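Local coordinates for protein 3-hydroxyacyl-CoA dehydrogenase (PDB 4PN3) that probably catalyses the NAD-dependent interconversion of 3-hydroxyacyl-CoA and 3-ketoacyl-CoA, as a tetrameric oxidoreductase of the short-chain dehydrogenase family, at residues Ala38-Leu43 against Ala59-Gln64; Ile201-Met206 against Pro226-Pro231; Val29-Val34 against Lys55-Ser60. All coordinates share one frame; numbering follows the deposited sequence. Where two conformers were deposited one is given.

Interaction 1 of 3, residues Ala38-Leu43 against Ala59-Gln64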
ATOM      1  N   ALA A  38     -32.722   8.389  10.179  1.00 32.84           N
ATOM      2  CA  ALA A  38     -31.784   8.853  11.191  1.00 32.25           C
ATOM      3  C   ALA A  38     -31.959  10.337  11.456  1.00 32.20           C
ATOM      4  O   ALA A  38     -32.639  11.027  10.706  1.00 32.40           O
ATOM      5  CB  ALA A  38     -30.355   8.557  10.788  1.00 32.19           C
ATOM      6  N   LYS A  39     -31.352  10.803  12.547  1.00 30.92           N
ATOM      7  CA  LYS A  39     -31.240  12.227  12.818  1.00 30.94           C
ATOM      8  C   LYS A  39     -29.910  12.763  12.263  1.00 28.79           C
ATOM      9  O   LYS A  39     -28.909  12.094  12.348  1.00 28.15           O
ATOM     10  CB  LYS A  39     -31.373  12.500  14.341  1.00 31.94           C
ATOM     11  CG  LYS A  39     -32.627  11.908  14.967  1.00 33.69           C
ATOM     12  CD  LYS A  39     -33.873  12.243  14.158  1.00 35.50           C
ATOM     13  CE  LYS A  39     -35.166  12.013  14.929  1.00 38.08           C
ATOM     14  NZ  LYS A  39     -35.147  10.681  15.620  1.00 39.59           N
ATOM     15  N   VAL A  40     -29.914  13.996  11.760  1.00 27.50           N
ATOM     16  CA  VAL A  40     -28.688  14.683  11.351  1.00 26.27           C
ATOM     17  C   VAL A  40     -28.541  16.076  11.991  1.00 25.46           C
ATOM     18  O   VAL A  40     -29.453  16.885  11.951  1.00 25.42           O
ATOM     19  CB  VAL A  40     -28.566  14.880   9.822  1.00 26.31           C
ATOM     20  CG1 VAL A  40     -29.706  15.697   9.239  1.00 26.93           C
ATOM     21  CG2 VAL A  40     -27.268  15.622   9.524  1.00 26.60           C
ATOM     22  N   VAL A  41     -27.337  16.329  12.484  1.00 24.15           N
ATOM     23  CA  VAL A  41     -26.856  17.662  12.698  1.00 23.98           C
ATOM     24  C   VAL A  41     -25.861  18.024  11.589  1.00 23.22           C
ATOM     25  O   VAL A  41     -24.777  17.507  11.517  1.00 22.92           O
ATOM     26  CB  VAL A  41     -26.175  17.784  14.070  1.00 23.95           C
ATOM     27  CG1 VAL A  41     -25.693  19.190  14.336  1.00 24.20           C
ATOM     28  CG2 VAL A  41     -27.146  17.313  15.137  1.00 24.17           C
ATOM     29  N   LEU A  42     -26.243  18.988  10.791  1.00 23.22           N
ATOM     30  CA  LEU A  42     -25.400  19.534   9.750  1.00 23.17           C
ATOM     31  C   LEU A  42     -24.436  20.594  10.278  1.00 23.25           C
ATOM     32  O   LEU A  42     -24.846  21.557  10.874  1.00 23.23           O
ATOM     33  CB  LEU A  42     -26.286  20.189   8.660  1.00 23.32           C
ATOM     34  CG  LEU A  42     -27.113  19.217   7.821  1.00 23.19           C
ATOM     35  CD1 LEU A  42     -28.409  18.856   8.490  1.00 23.30           C
ATOM     36  CD2 LEU A  42     -27.396  19.842   6.475  1.00 23.49           C
ATOM     37  N   LEU A  43     -23.170  20.453   9.924  1.00 23.44           N
ATOM     38  CA  LEU A  43     -22.180  21.473  10.208  1.00 23.91           C
ATOM     39  C   LEU A  43     -21.557  21.994   8.903  1.00 24.80           C
ATOM     40  O   LEU A  43     -21.130  21.219   8.030  1.00 24.22           O
ATOM     41  CB  LEU A  43     -21.091  20.924  11.093  1.00 23.35           C
ATOM     42  CG  LEU A  43     -21.510  20.142  12.324  1.00 23.06           C
ATOM     43  CD1 LEU A  43     -20.249  19.537  12.989  1.00 22.57           C
ATOM     44  CD2 LEU A  43     -22.285  20.996  13.317  1.00 23.21           C
ATOM     45  N   ALA A  59     -37.777  17.894  10.159  1.00 32.33           N
ATOM     46  CA  ALA A  59     -37.691  17.837  11.637  1.00 32.06           C
ATOM     47  C   ALA A  59     -36.559  17.000  12.173  1.00 31.25           C
ATOM     48  O   ALA A  59     -36.082  17.237  13.273  1.00 30.26           O
ATOM     49  CB  ALA A  59     -39.011  17.327  12.218  1.00 32.50           C
ATOM     50  N   SER A  60     -36.127  16.018  11.373  1.00 31.62           N
ATOM     51  CA  SER A  60     -34.997  15.177  11.733  1.00 31.03           C
ATOM     52  C   SER A  60     -33.630  15.844  11.502  1.00 30.19           C
ATOM     53  O   SER A  60     -32.614  15.239  11.813  1.00 29.52           O
ATOM     54  CB  SER A  60     -35.067  13.851  10.996  1.00 31.65           C
ATOM     55  OG  SER A  60     -36.095  13.055  11.541  1.00 32.62           O
ATOM     56  N   ALA A  61     -33.609  17.087  11.003  1.00 30.55           N
ATOM     57  CA  ALA A  61     -32.356  17.834  10.748  1.00 29.70           C
ATOM     58  C   ALA A  61     -32.239  19.112  11.561  1.00 30.03           C
ATOM     59  O   ALA A  61     -33.235  19.805  11.780  1.00 30.40           O
ATOM     60  CB  ALA A  61     -32.239  18.171   9.271  1.00 29.91           C
ATOM     61  N   ARG A  62     -31.011  19.408  11.991  1.00 29.19           N
ATOM     62  CA  ARG A  62     -30.640  20.728  12.551  1.00 29.11           C
ATOM     63  C   ARG A  62     -29.372  21.211  11.875  1.00 29.16           C
ATOM     64  O   ARG A  62     -28.608  20.395  11.327  1.00 28.55           O
ATOM     65  CB  ARG A  62     -30.356  20.627  14.037  1.00 28.31           C
ATOM     66  CG  ARG A  62     -31.504  20.078  14.871  1.00 28.12           C
ATOM     67  CD  ARG A  62     -32.617  21.120  15.134  1.00 28.21           C
ATOM     68  NE  ARG A  62     -33.579  20.505  16.034  1.00 27.99           N
ATOM     69  CZ  ARG A  62     -34.530  19.628  15.689  1.00 27.69           C
ATOM     70  NH1 ARG A  62     -34.743  19.289  14.417  1.00 27.50           N
ATOM     71  NH2 ARG A  62     -35.259  19.064  16.639  1.00 27.49           N
ATOM     72  N   PHE A  63     -29.152  22.517  11.895  1.00 29.34           N
ATOM     73  CA  PHE A  63     -27.916  23.106  11.368  1.00 28.99           C
ATOM     74  C   PHE A  63     -27.177  23.907  12.430  1.00 29.93           C
ATOM     75  O   PHE A  63     -27.794  24.603  13.228  1.00 29.16           O
ATOM     76  CB  PHE A  63     -28.197  24.030  10.212  1.00 28.97           C
ATOM     77  CG  PHE A  63     -27.023  24.836   9.824  1.00 29.41           C
ATOM     78  CD1 PHE A  63     -25.944  24.231   9.174  1.00 29.22           C
ATOM     79  CD2 PHE A  63     -26.917  26.190  10.166  1.00 29.76           C
ATOM     80  CE1 PHE A  63     -24.817  24.973   8.829  1.00 29.39           C
ATOM     81  CE2 PHE A  63     -25.792  26.932   9.806  1.00 29.84           C
ATOM     82  CZ  PHE A  63     -24.740  26.320   9.143  1.00 29.60           C
ATOM     83  N   GLN A  64     -25.851  23.779  12.455  1.00 30.63           N
ATOM     84  CA  GLN A  64     -25.021  24.587  13.376  1.00 32.11           C
ATOM     85  C   GLN A  64     -23.786  25.114  12.644  1.00 32.36           C
ATOM     86  O   GLN A  64     -22.956  24.313  12.161  1.00 31.50           O
ATOM     87  CB  GLN A  64     -24.613  23.731  14.579  1.00 32.54           C
ATOM     88  CG  GLN A  64     -23.580  24.343  15.508  1.00 33.06           C
ATOM     89  CD  GLN A  64     -24.087  25.545  16.284  1.00 34.21           C
ATOM     90  OE1 GLN A  64     -25.232  25.598  16.720  1.00 34.36           O
ATOM     91  NE2 GLN A  64     -23.195  26.492  16.520  1.00 35.77           N
TER
HETATM   92  O   HOH W   1     -35.664  10.788  10.461  1.00 30.70           O

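Interaction 2 of 3, residues Ile201-Met206 against Pro226-Pro231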
ATOM      1  N   ILE A 201     -12.947  10.898  -8.464  1.00 27.12           N
ATOM      2  CA  ILE A 201     -13.496  12.122  -8.993  1.00 27.72           C
ATOM      3  C   ILE A 201     -15.015  12.108  -8.854  1.00 28.56           C
ATOM      4  O   ILE A 201     -15.697  11.272  -9.457  1.00 28.89           O
ATOM      5  CB  ILE A 201     -13.128  12.310 -10.451  1.00 28.69           C
ATOM      6  CG1 ILE A 201     -11.607  12.123 -10.664  1.00 28.41           C
ATOM      7  CG2 ILE A 201     -13.523  13.694 -10.914  1.00 29.40           C
ATOM      8  CD1 ILE A 201     -11.153  12.140 -12.117  1.00 28.96           C
ATOM      9  N   PHE A 202     -15.533  13.046  -8.051  1.00 28.29           N
ATOM     10  CA  PHE A 202     -16.960  13.180  -7.828  1.00 29.19           C
ATOM     11  C   PHE A 202     -17.524  14.530  -8.277  1.00 30.60           C
ATOM     12  O   PHE A 202     -16.788  15.519  -8.378  1.00 30.98           O
ATOM     13  CB  PHE A 202     -17.282  12.951  -6.370  1.00 28.24           C
ATOM     14  CG  PHE A 202     -17.385  11.509  -5.995  1.00 27.54           C
ATOM     15  CD1 PHE A 202     -16.253  10.725  -5.904  1.00 26.76           C
ATOM     16  CD2 PHE A 202     -18.626  10.926  -5.748  1.00 27.84           C
ATOM     17  CE1 PHE A 202     -16.347   9.399  -5.543  1.00 26.67           C
ATOM     18  CE2 PHE A 202     -18.730   9.592  -5.412  1.00 27.63           C
ATOM     19  CZ  PHE A 202     -17.580   8.829  -5.303  1.00 27.22           C
ATOM     20  N   LYS A 203     -18.800  14.552  -8.609  1.00 27.37           N
ATOM     21  CA  LYS A 203     -19.499  15.844  -8.906  1.00 30.31           C
ATOM     22  C   LYS A 203     -19.587  16.675  -7.655  1.00 30.79           C
ATOM     23  O   LYS A 203     -20.597  16.660  -7.001  1.00 30.92           O
ATOM     24  CB  LYS A 203     -20.953  15.657  -9.385  1.00 30.97           C
ATOM     25  CG  LYS A 203     -21.253  15.985 -10.836  1.00 33.04           C
ATOM     26  CD  LYS A 203     -22.431  15.144 -11.299  1.00 34.25           C
ATOM     27  CE  LYS A 203     -23.100  15.613 -12.578  1.00 36.45           C
ATOM     28  NZ  LYS A 203     -22.626  14.859 -13.782  1.00 36.89           N
ATOM     29  N   THR A 204     -18.519  17.360  -7.323  1.00 33.10           N
ATOM     30  CA  THR A 204     -18.494  18.332  -6.203  1.00 36.20           C
ATOM     31  C   THR A 204     -18.875  19.730  -6.737  1.00 37.70           C
ATOM     32  O   THR A 204     -18.891  19.914  -7.940  1.00 37.00           O
ATOM     33  CB  THR A 204     -17.064  18.443  -5.610  1.00 35.92           C
ATOM     34  OG1 THR A 204     -16.157  18.885  -6.637  1.00 37.79           O
ATOM     35  CG2 THR A 204     -16.567  17.088  -5.043  1.00 35.58           C
ATOM     36  N   PRO A 205     -19.107  20.726  -5.846  1.00 40.11           N
ATOM     37  CA  PRO A 205     -19.251  22.128  -6.286  1.00 43.27           C
ATOM     38  C   PRO A 205     -18.055  22.687  -7.081  1.00 44.24           C
ATOM     39  O   PRO A 205     -18.270  23.397  -8.045  1.00 43.77           O
ATOM     40  CB  PRO A 205     -19.519  22.933  -4.970  1.00 44.35           C
ATOM     41  CG  PRO A 205     -19.577  21.896  -3.881  1.00 43.00           C
ATOM     42  CD  PRO A 205     -19.514  20.533  -4.448  1.00 40.89           C
ATOM     43  N   MET A 206     -16.821  22.357  -6.702  0.50 45.51           N
ATOM     44  CA  MET A 206     -15.659  22.778  -7.501  0.50 47.66           C
ATOM     45  C   MET A 206     -15.784  22.185  -8.915  0.50 49.95           C
ATOM     46  O   MET A 206     -15.700  22.911  -9.911  0.50 50.88           O
ATOM     47  CB  MET A 206     -14.321  22.385  -6.864  0.50 46.68           C
ATOM     48  CG  MET A 206     -13.172  23.302  -7.284  0.50 46.27           C
ATOM     49  SD  MET A 206     -13.594  25.072  -7.247  0.50 45.62           S
ATOM     50  CE  MET A 206     -13.840  25.363  -5.503  0.50 45.68           C
ATOM     51  N   PRO A 226     -17.077   5.168 -16.637  1.00 29.47           N
ATOM     52  CA  PRO A 226     -16.343   6.318 -17.147  1.00 29.37           C
ATOM     53  C   PRO A 226     -17.123   7.618 -16.977  1.00 29.56           C
ATOM     54  O   PRO A 226     -17.476   8.278 -17.952  1.00 30.45           O
ATOM     55  CB  PRO A 226     -16.144   5.958 -18.619  1.00 29.62           C
ATOM     56  CG  PRO A 226     -17.373   5.181 -18.971  1.00 29.63           C
ATOM     57  CD  PRO A 226     -17.821   4.469 -17.719  1.00 29.70           C
ATOM     58  N   ARG A 227     -17.347   8.014 -15.734  1.00 29.89           N
ATOM     59  CA  ARG A 227     -18.107   9.236 -15.434  1.00 30.41           C
ATOM     60  C   ARG A 227     -17.684   9.749 -14.080  1.00 31.07           C
ATOM     61  O   ARG A 227     -16.982   9.052 -13.328  1.00 31.26           O
ATOM     62  CB  ARG A 227     -19.581   8.926 -15.401  1.00 30.82           C
ATOM     63  CG  ARG A 227     -19.945   7.880 -14.365  1.00 31.12           C
ATOM     64  CD  ARG A 227     -21.438   7.766 -14.179  1.00 31.54           C
ATOM     65  NE  ARG A 227     -21.780   6.576 -13.397  1.00 31.54           N
ATOM     66  CZ  ARG A 227     -21.759   6.477 -12.070  1.00 31.14           C
ATOM     67  NH1 ARG A 227     -21.350   7.476 -11.307  1.00 30.69           N
ATOM     68  NH2 ARG A 227     -22.162   5.337 -11.501  1.00 31.30           N
ATOM     69  N   LEU A 228     -18.126  10.962 -13.762  1.00 31.76           N
ATOM     70  CA  LEU A 228     -18.022  11.498 -12.415  1.00 31.32           C
ATOM     71  C   LEU A 228     -18.833  10.659 -11.449  1.00 29.34           C
ATOM     72  O   LEU A 228     -19.912  10.188 -11.765  1.00 28.76           O
ATOM     73  CB  LEU A 228     -18.525  12.926 -12.377  1.00 33.78           C
ATOM     74  CG  LEU A 228     -17.850  13.905 -13.363  1.00 36.23           C
ATOM     75  CD1 LEU A 228     -18.478  15.281 -13.224  1.00 37.14           C
ATOM     76  CD2 LEU A 228     -16.348  13.984 -13.137  1.00 36.01           C
ATOM     77  N   GLY A 229     -18.289  10.443 -10.271  1.00 27.96           N
ATOM     78  CA  GLY A 229     -19.041   9.757  -9.234  1.00 27.47           C
ATOM     79  C   GLY A 229     -20.177  10.658  -8.698  1.00 26.48           C
ATOM     80  O   GLY A 229     -20.049  11.882  -8.677  1.00 25.89           O
ATOM     81  N   GLU A 230     -21.284  10.026  -8.312  1.00 25.98           N
ATOM     82  CA  GLU A 230     -22.452  10.724  -7.809  1.00 26.09           C
ATOM     83  C   GLU A 230     -22.342  10.770  -6.267  1.00 25.49           C
ATOM     84  O   GLU A 230     -21.979   9.763  -5.608  1.00 25.20           O
ATOM     85  CB  GLU A 230     -23.758   9.977  -8.307  1.00 27.32           C
ATOM     86  CG  GLU A 230     -25.001  10.830  -8.528  1.00 28.16           C
ATOM     87  CD  GLU A 230     -24.874  11.903  -9.622  1.00 28.83           C
ATOM     88  OE1 GLU A 230     -24.464  11.658 -10.768  1.00 29.73           O
ATOM     89  OE2 GLU A 230     -25.260  13.039  -9.353  1.00 29.70           O
ATOM     90  N   PRO A 231     -22.612  11.932  -5.665  1.00 24.83           N
ATOM     91  CA  PRO A 231     -22.446  12.035  -4.205  1.00 24.16           C
ATOM     92  C   PRO A 231     -23.251  11.003  -3.460  1.00 23.57           C
ATOM     93  O   PRO A 231     -22.835  10.565  -2.360  1.00 23.28           O
ATOM     94  CB  PRO A 231     -22.926  13.459  -3.908  1.00 24.76           C
ATOM     95  CG  PRO A 231     -22.518  14.235  -5.108  1.00 25.05           C
ATOM     96  CD  PRO A 231     -22.710  13.267  -6.287  1.00 25.26           C
TER

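Interaction 3 of 3, residues Val29-Val34 against Lys55-Ser60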
ATOM      1  N   VAL A  29     -24.752  12.683   2.176  1.00 23.96           N
ATOM      2  CA  VAL A  29     -24.766  11.875   3.374  1.00 24.06           C
ATOM      3  C   VAL A  29     -25.920  12.261   4.302  1.00 24.32           C
ATOM      4  O   VAL A  29     -26.629  11.390   4.805  1.00 24.31           O
ATOM      5  CB  VAL A  29     -23.444  11.964   4.164  1.00 24.13           C
ATOM      6  CG1 VAL A  29     -23.561  11.187   5.474  1.00 24.29           C
ATOM      7  CG2 VAL A  29     -22.303  11.335   3.373  1.00 24.08           C
ATOM      8  N   SER A  30     -26.140  13.564   4.471  1.00 24.63           N
ATOM      9  CA  SER A  30     -27.261  14.067   5.292  1.00 25.03           C
ATOM     10  C   SER A  30     -28.614  13.586   4.746  1.00 25.64           C
ATOM     11  O   SER A  30     -29.498  13.176   5.500  1.00 25.59           O
ATOM     12  CB  SER A  30     -27.208  15.595   5.349  1.00 25.11           C
ATOM     13  OG  SER A  30     -25.915  16.017   5.839  1.00 25.03           O
ATOM     14  N   LYS A  31     -28.776  13.700   3.438  1.00 26.16           N
ATOM     15  CA  LYS A  31     -29.992  13.283   2.768  1.00 26.70           C
ATOM     16  C   LYS A  31     -30.216  11.786   2.950  1.00 26.41           C
ATOM     17  O   LYS A  31     -31.301  11.343   3.296  1.00 26.04           O
ATOM     18  CB  LYS A  31     -29.858  13.622   1.299  1.00 27.54           C
ATOM     19  CG  LYS A  31     -31.104  13.464   0.458  1.00 28.37           C
ATOM     20  CD  LYS A  31     -30.900  14.165  -0.879  1.00 29.14           C
ATOM     21  CE  LYS A  31     -31.615  13.485  -2.068  1.00 29.76           C
ATOM     22  NZ  LYS A  31     -32.968  12.933  -1.782  1.00 30.00           N
ATOM     23  N   MET A  32     -29.168  10.991   2.713  1.00 26.19           N
ATOM     24  CA  MET A  32     -29.269   9.560   2.861  1.00 26.04           C
ATOM     25  C   MET A  32     -29.668   9.196   4.283  1.00 26.11           C
ATOM     26  O   MET A  32     -30.540   8.362   4.504  1.00 26.39           O
ATOM     27  CB  MET A  32     -27.924   8.912   2.520  1.00 26.37           C
ATOM     28  CG  MET A  32     -27.851   7.416   2.765  1.00 26.34           C
ATOM     29  SD  MET A  32     -27.452   6.924   4.466  1.00 26.74           S
ATOM     30  CE  MET A  32     -25.922   7.696   4.838  1.00 26.69           C
ATOM     31  N   ALA A  33     -29.012   9.820   5.258  1.00 25.88           N
ATOM     32  CA  ALA A  33     -29.257   9.516   6.649  1.00 26.05           C
ATOM     33  C   ALA A  33     -30.689   9.856   7.077  1.00 26.57           C
ATOM     34  O   ALA A  33     -31.377   9.048   7.701  1.00 26.11           O
ATOM     35  CB  ALA A  33     -28.259  10.263   7.519  1.00 25.80           C
ATOM     36  N   VAL A  34     -31.136  11.046   6.760  1.00 27.90           N
ATOM     37  CA  VAL A  34     -32.543  11.434   7.084  1.00 29.52           C
ATOM     38  C   VAL A  34     -33.532  10.461   6.434  1.00 31.15           C
ATOM     39  O   VAL A  34     -34.478  10.041   7.064  1.00 31.97           O
ATOM     40  CB  VAL A  34     -32.842  12.889   6.688  1.00 29.15           C
ATOM     41  CG1 VAL A  34     -34.328  13.210   6.782  1.00 29.66           C
ATOM     42  CG2 VAL A  34     -32.033  13.847   7.559  1.00 29.03           C
ATOM     43  N   LYS A  55     -33.521  22.887   6.427  1.00 38.69           N
ATOM     44  CA  LYS A  55     -34.896  23.256   6.151  1.00 39.72           C
ATOM     45  C   LYS A  55     -35.554  22.205   5.256  1.00 38.59           C
ATOM     46  O   LYS A  55     -36.602  21.682   5.585  1.00 40.99           O
ATOM     47  CB  LYS A  55     -34.917  24.642   5.489  1.00 39.97           C
ATOM     48  N   ALA A  56     -34.915  21.904   4.137  1.00 37.02           N
ATOM     49  CA  ALA A  56     -35.425  20.933   3.161  1.00 35.88           C
ATOM     50  C   ALA A  56     -35.540  19.509   3.702  1.00 35.24           C
ATOM     51  O   ALA A  56     -36.407  18.741   3.262  1.00 34.52           O
ATOM     52  CB  ALA A  56     -34.526  20.938   1.934  1.00 36.40           C
ATOM     53  N   LEU A  57     -34.665  19.138   4.636  1.00 34.01           N
ATOM     54  CA  LEU A  57     -34.693  17.784   5.202  1.00 33.03           C
ATOM     55  C   LEU A  57     -35.745  17.611   6.316  1.00 32.33           C
ATOM     56  O   LEU A  57     -36.217  16.496   6.543  1.00 31.25           O
ATOM     57  CB  LEU A  57     -33.310  17.387   5.714  1.00 33.22           C
ATOM     58  CG  LEU A  57     -32.183  17.245   4.683  1.00 33.05           C
ATOM     59  CD1 LEU A  57     -30.832  17.080   5.367  1.00 32.82           C
ATOM     60  CD2 LEU A  57     -32.443  16.076   3.747  1.00 33.34           C
ATOM     61  N   GLY A  58     -36.119  18.705   6.994  1.00 32.26           N
ATOM     62  CA  GLY A  58     -37.240  18.684   7.946  1.00 31.96           C
ATOM     63  C   GLY A  58     -36.856  18.473   9.392  1.00 32.41           C
ATOM     64  O   GLY A  58     -35.723  18.800   9.812  1.00 32.57           O
ATOM     65  N   ALA A  59     -37.777  17.894  10.159  1.00 32.33           N
ATOM     66  CA  ALA A  59     -37.691  17.837  11.637  1.00 32.06           C
ATOM     67  C   ALA A  59     -36.559  17.000  12.173  1.00 31.25           C
ATOM     68  O   ALA A  59     -36.082  17.237  13.273  1.00 30.26           O
ATOM     69  CB  ALA A  59     -39.011  17.327  12.218  1.00 32.50           C
ATOM     70  N   SER A  60     -36.127  16.018  11.373  1.00 31.62           N
ATOM     71  CA  SER A  60     -34.997  15.177  11.733  1.00 31.03           C
ATOM     72  C   SER A  60     -33.630  15.844  11.502  1.00 30.19           C
ATOM     73  O   SER A  60     -32.614  15.239  11.813  1.00 29.52           O
ATOM     74  CB  SER A  60     -35.067  13.851  10.996  1.00 31.65           C
ATOM     75  OG  SER A  60     -36.095  13.055  11.541  1.00 32.62           O
TER

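Interaction 1 of 3, residues Ala38-Leu43 against Ala59-Gln64
K39 meets S60 where two parallel strands come together, their axes approaching to 4.6 Å and their directions differing by 21°. The aliphatic part of the lysine, bent at its second torsion, runs past the serine, with K39 CD 3.5 Å from S60 OG. A water donates to A38 O and lies close to that hydroxyl, at a distance so short that the second link is doubtful. V40 bonds through both its N-H and its C=O: V40 N donates to S60 O at 3.0 Å, and V40 O accepts from R62 N. Its CG1, placed between the backbone N and the carbonyl carbon (chi1 60°), lies 3.5 Å from A61 CB. V41 turns to the face that carries R62; the guanidinium of R62 swings back, NH1 donating to A59 O and A61 O from above each carbonyl plane. L42 repeats the bonding pattern, with L42 N donating to R62 O at 2.8 Å and L42 O accepting from Q64 N. The last bond is straight at both ends. L42 CD1 reaches A61 CB at 4.0 Å, while F63 CD1 approaches L42 O obliquely at 3.4 Å. L43 CD2 packs on Q64 CB. Beyond the pair, strand 15-19 bonds to the other edge of strand 39-44, helix 24-35 covers V40 and L42, and helix 71-85 covers V41, L43 and Q64.

Interaction 2 of 3, residues Ile201-Met206 against Pro226-Pro231
F202 and G229 are bridged through their backbones, their CA atoms 4.2 Å apart. Two backbone bonds frame the pair: G229 N donates to I201 O at 2.8 Å, in the carbonyl plane, and K203 N donates to G229 O at 2.9 Å. Both are nearly straight at the hydrogen, 170° and 171°. G229 CA sits over one face of the phenyl ring, 3.9 Å from its centroid and 20° off the normal, a CH-pi contact; E230 O lies at the ring edge, 3.3 Å from F202 CE2. The methyls of L228 divide between two neighbours, CD2 touching I201 CG2 at 3.6 Å and CD1 meeting K203 CG at 3.7 Å. The chain of K203, the centre of an inverse gamma turn, runs beside E230, pointing the same way, but K203 NZ and E230 OE1 remain 4.8 Å apart, too far for a salt bridge, so at most a weak long-range attraction is likely.

In the second shell, R227 NH1 donates to L228 O while its NH2 forms a salt bridge with E233. T204 and E230 occupy N-cap positions of helices 205-209 and 231-243, respectively; T204 OG1 accepts from M207 N. Helix 24-35 packs on F202 through L25 and on P231 through A28, M207 of helix 205-209 touches I201 and L228, and M246 of a second subunit also packs on F202.

Interaction 3 of 3, residues Val29-Val34 against Lys55-Ser60
L57, at the end of helix 47-57, points into the side of helix 24-35 and makes most of this contact. Its two methyls split the work: CD1 lies 3.9 Å from S30 CB and 4.1 Å from V34 CG2, whereas CD2 rests 3.8 Å from K31 CA, against the helix backbone itself. The fork thus spans S30 and K31 and, one turn on, V34. V34 answers with both branches. CG1 is anti to the backbone N (chi1 170°) and comes within 3.8 Å of L57 O, while CG2 meets the leucine methyl, the two side chains crossing at a slant. Apart from the carbonyl L57 O this half is made of carbon atoms, and no hydrogen bond passes between the segments. The S30 hydroxyl is used within its own helix, where OG is bonded to G26 O.

Toward solvent the fit thins out. K31 approaches with its CB, 4.3 Å from L57 CD2, but its amino end leads away to a salt bridge with E35. At the far end V34 CG1 reaches S60 CB at 4.3 Å. The evidence for a light contact is areal as well: 228 Å² is buried in all, summed over both sides. G58 has a positive phi of 95° just past the helix, turning the chain so that S60 returns toward V34. Two helices lying over the same side of a parallel sheet, each following a strand in successive beta-alpha-beta units, fit the Rossmann-type fold of the short-chain dehydrogenase family, here with strand order 3-2-1-4-5-6-7.

Interactions 1 and 3 are neighbouring layers of one Rossmann-type region: with centres 7 Å apart, they share A59 and S60. The sheet layer meets the helix layer where V40 CG1 lies 3.4 Å from V34 CG2, and A38 N probably bonds to A33 O at 2.9 Å. Interaction 2 is separate, centred about 24 Å from the centre of interaction 1, though its nearest atoms come within about 5 Å of interaction 3. Helix 24-35 forms one side of interaction 3 and packs on F202 and P231 of interaction 2. The glycine-rich turn leading into it resembles the family's TGxxxGxG motif, which probably binds the dinucleotide; L42, S30 and P231 lie near G22, G24 and A27 without touching.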